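Local structure of ribosomal protein s2-related protein (Deinococcus radiodurans, 2JH3) at residues Y380-R385 / G437-S442. The protein binds a [4Fe-4S] cluster and resembles chelatases in part of its fold, so it may act as a sirohydrochlorin ferrochelatase. Numbering follows the deposited sequence.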
loop_
_atom_site.group_PDB
_atom_site.type_symbol
_atom_site.label_atom_id
_atom_site.label_comp_id
_atom_site.label_asym_id
_atom_site.label_seq_id
_atom_site.Cartn_x
_atom_site.Cartn_y
_atom_site.Cartn_z
ATOM N N TYR A 380 -16.141 11.942 -16.385
ATOM C CA TYR A 380 -16.884 12.577 -17.477
ATOM C C TYR A 380 -17.261 13.983 -17.079
ATOM O O TYR A 380 -17.063 14.948 -17.837
ATOM C CB TYR A 380 -18.137 11.801 -17.834
ATOM C CG TYR A 380 -18.879 12.422 -18.984
ATOM C CD1 TYR A 380 -18.465 12.194 -20.254
ATOM C CD2 TYR A 380 -20.010 13.265 -18.775
ATOM C CE1 TYR A 380 -19.116 12.791 -21.353
ATOM C CE2 TYR A 380 -20.677 13.846 -19.848
ATOM C CZ TYR A 380 -20.202 13.634 -21.135
ATOM O OH TYR A 380 -20.846 14.192 -22.258
ATOM N N ALA A 381 -17.840 14.100 -15.909
ATOM C CA ALA A 381 -18.268 15.392 -15.379
ATOM C C ALA A 381 -17.107 16.379 -15.177
ATOM O O ALA A 381 -17.229 17.560 -15.462
ATOM C CB ALA A 381 -18.942 15.155 -14.107
ATOM N N HIS A 382 -15.966 15.879 -14.719
ATOM C CA HIS A 382 -14.814 16.735 -14.548
ATOM C C HIS A 382 -14.297 17.295 -15.866
ATOM O O HIS A 382 -14.065 18.478 -15.937
ATOM C CB HIS A 382 -13.728 16.020 -13.750
ATOM C CG HIS A 382 -12.612 16.923 -13.349
ATOM N ND1 HIS A 382 -12.810 18.059 -12.592
ATOM C CD2 HIS A 382 -11.289 16.826 -13.540
ATOM C CE1 HIS A 382 -11.649 18.619 -12.331
ATOM N NE2 HIS A 382 -10.703 17.901 -12.902
ATOM N N GLU A 383 -14.189 16.472 -16.914
ATOM C CA GLU A 383 -13.794 16.915 -18.257
ATOM C C GLU A 383 -14.741 17.992 -18.887
ATOM O O GLU A 383 -14.311 18.879 -19.640
ATOM C CB GLU A 383 -13.736 15.719 -19.189
ATOM C CG GLU A 383 -12.607 14.798 -19.044
ATOM C CD GLU A 383 -11.180 15.338 -19.360
ATOM O OE1 GLU A 383 -10.948 16.518 -19.691
ATOM O OE2 GLU A 383 -10.264 14.516 -19.226
ATOM N N HIS A 384 -16.015 17.891 -18.559
ATOM C CA HIS A 384 -17.005 18.883 -18.887
ATOM C C HIS A 384 -17.072 20.019 -17.891
ATOM O O HIS A 384 -18.033 20.772 -17.876
ATOM C CB HIS A 384 -18.389 18.235 -18.982
ATOM C CG HIS A 384 -18.705 17.742 -20.346
ATOM N ND1 HIS A 384 -18.225 18.360 -21.481
ATOM C CD2 HIS A 384 -19.457 16.702 -20.771
ATOM C CE1 HIS A 384 -18.648 17.695 -22.547
ATOM N NE2 HIS A 384 -19.393 16.680 -22.144
ATOM N N ARG A 385 -16.091 20.104 -17.017
ATOM C CA ARG A 385 -15.951 21.225 -16.082
ATOM C C ARG A 385 -17.157 21.389 -15.147
ATOM O O ARG A 385 -17.551 22.474 -14.805
ATOM C CB ARG A 385 -15.587 22.540 -16.874
ATOM C CG ARG A 385 -14.244 22.475 -17.634
ATOM C CD ARG A 385 -14.252 23.297 -18.946
ATOM N NE ARG A 385 -14.535 24.742 -18.763
ATOM C CZ ARG A 385 -13.964 25.772 -19.422
ATOM N NH1 ARG A 385 -13.001 25.612 -20.335
ATOM N NH2 ARG A 385 -14.344 27.017 -19.148
ATOM N N GLY A 437 -5.824 17.968 -14.428
ATOM C CA GLY A 437 -5.960 18.592 -15.705
ATOM C C GLY A 437 -6.491 17.690 -16.802
ATOM O O GLY A 437 -7.046 18.202 -17.805
ATOM N N GLN A 438 -6.277 16.387 -16.657
ATOM C CA GLN A 438 -6.606 15.358 -17.659
ATOM C C GLN A 438 -7.076 14.097 -16.945
ATOM O O GLN A 438 -6.439 13.651 -15.962
ATOM C CB GLN A 438 -5.393 14.993 -18.449
ATOM C CG GLN A 438 -4.914 16.061 -19.486
ATOM C CD GLN A 438 -3.562 15.731 -20.037
ATOM O OE1 GLN A 438 -2.541 15.742 -19.310
ATOM N NE2 GLN A 438 -3.513 15.428 -21.330
ATOM N N THR A 439 -8.188 13.528 -17.401
ATOM C CA THR A 439 -8.700 12.292 -16.851
ATOM C C THR A 439 -8.490 11.116 -17.779
ATOM O O THR A 439 -7.943 11.231 -18.873
ATOM C CB THR A 439 -10.193 12.311 -16.544
ATOM O OG1 THR A 439 -10.905 12.234 -17.775
ATOM C CG2 THR A 439 -10.610 13.528 -15.746
ATOM N N ILE A 440 -8.990 9.939 -17.334
ATOM C CA ILE A 440 -9.068 8.804 -18.204
ATOM C C ILE A 440 -9.587 9.072 -19.573
ATOM O O ILE A 440 -9.104 8.440 -20.561
ATOM C CB ILE A 440 -9.920 7.645 -17.549
ATOM C CG1 ILE A 440 -11.331 8.110 -17.260
ATOM C CG2 ILE A 440 -9.122 7.156 -16.327
ATOM C CD1 ILE A 440 -12.249 6.921 -16.750
ATOM N N PHE A 441 -10.551 9.967 -19.648
ATOM C CA PHE A 441 -11.105 10.345 -20.964
ATOM C C PHE A 441 -10.184 11.168 -21.875
ATOM O O PHE A 441 -10.413 11.213 -23.123
ATOM C CB PHE A 441 -12.442 11.023 -20.789
ATOM C CG PHE A 441 -13.520 10.076 -20.334
ATOM C CD1 PHE A 441 -13.834 8.955 -21.081
ATOM C CD2 PHE A 441 -14.175 10.288 -19.198
ATOM C CE1 PHE A 441 -14.770 8.068 -20.639
ATOM C CE2 PHE A 441 -15.116 9.383 -18.743
ATOM C CZ PHE A 441 -15.413 8.289 -19.454
ATOM N N SER A 442 -9.141 11.773 -21.311
ATOM C CA SER A 442 -8.055 12.368 -22.095
ATOM C C SER A 442 -6.873 11.416 -22.320
ATOM O O SER A 442 -5.786 11.852 -22.676
ATOM C CB SER A 442 -7.498 13.629 -21.461
ATOM O OG SER A 442 -8.565 14.544 -21.284
HETATM O O HOH W 1 -8.562 17.645 -20.079
#
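Bent at chi2, with CG beside its own backbone N (chi1 -74°), the chain of Glu383 swings its carboxylate from the last turn of helix 375-383 onto the loop 437-442, where Thr439 holds OG1 in the crowded position between backbone N and carbonyl carbon (chi1 74°). Thr439 OG1 closes an ST turn, accepting from Phe441 N at 3.0 Å, and donates to Glu383 OE2 at 2.8 Å, at its anti lone pair. Two further donors meet Glu383 OE2 from above the carboxylate plane: Thr439 N at 2.9 Å, with an N-H...O angle of 157°, and Ser442 OG at 2.7 Å. Three bonds to one oxygen fix the rotation of the carboxylate and would be expected to favour its ionised form. An alanine in place of Glu383 would remove the acceptor shared by these donors and would probably loosen the loop from the helix end. Alongside, the edge of the Phe441 ring meets the backbone of Tyr380, CE2 lying 3.6 Å from Tyr380 N, while Ala283 of helix 275-290 also touches this ring. Thr439 CG2 packs at the edge of the His382 imidazole, near its plane, and NE2 of that ring is hydrogen-bonded to Leu436 O. The contact thus ties the stabilising domain to the iron-sulfur domain at the surface, with the His382 side chain about 13 Å from the cluster. The other carboxylate oxygen, Glu383 OE1, accepts at 2.7 Å from a water that also donates to Gly437 O.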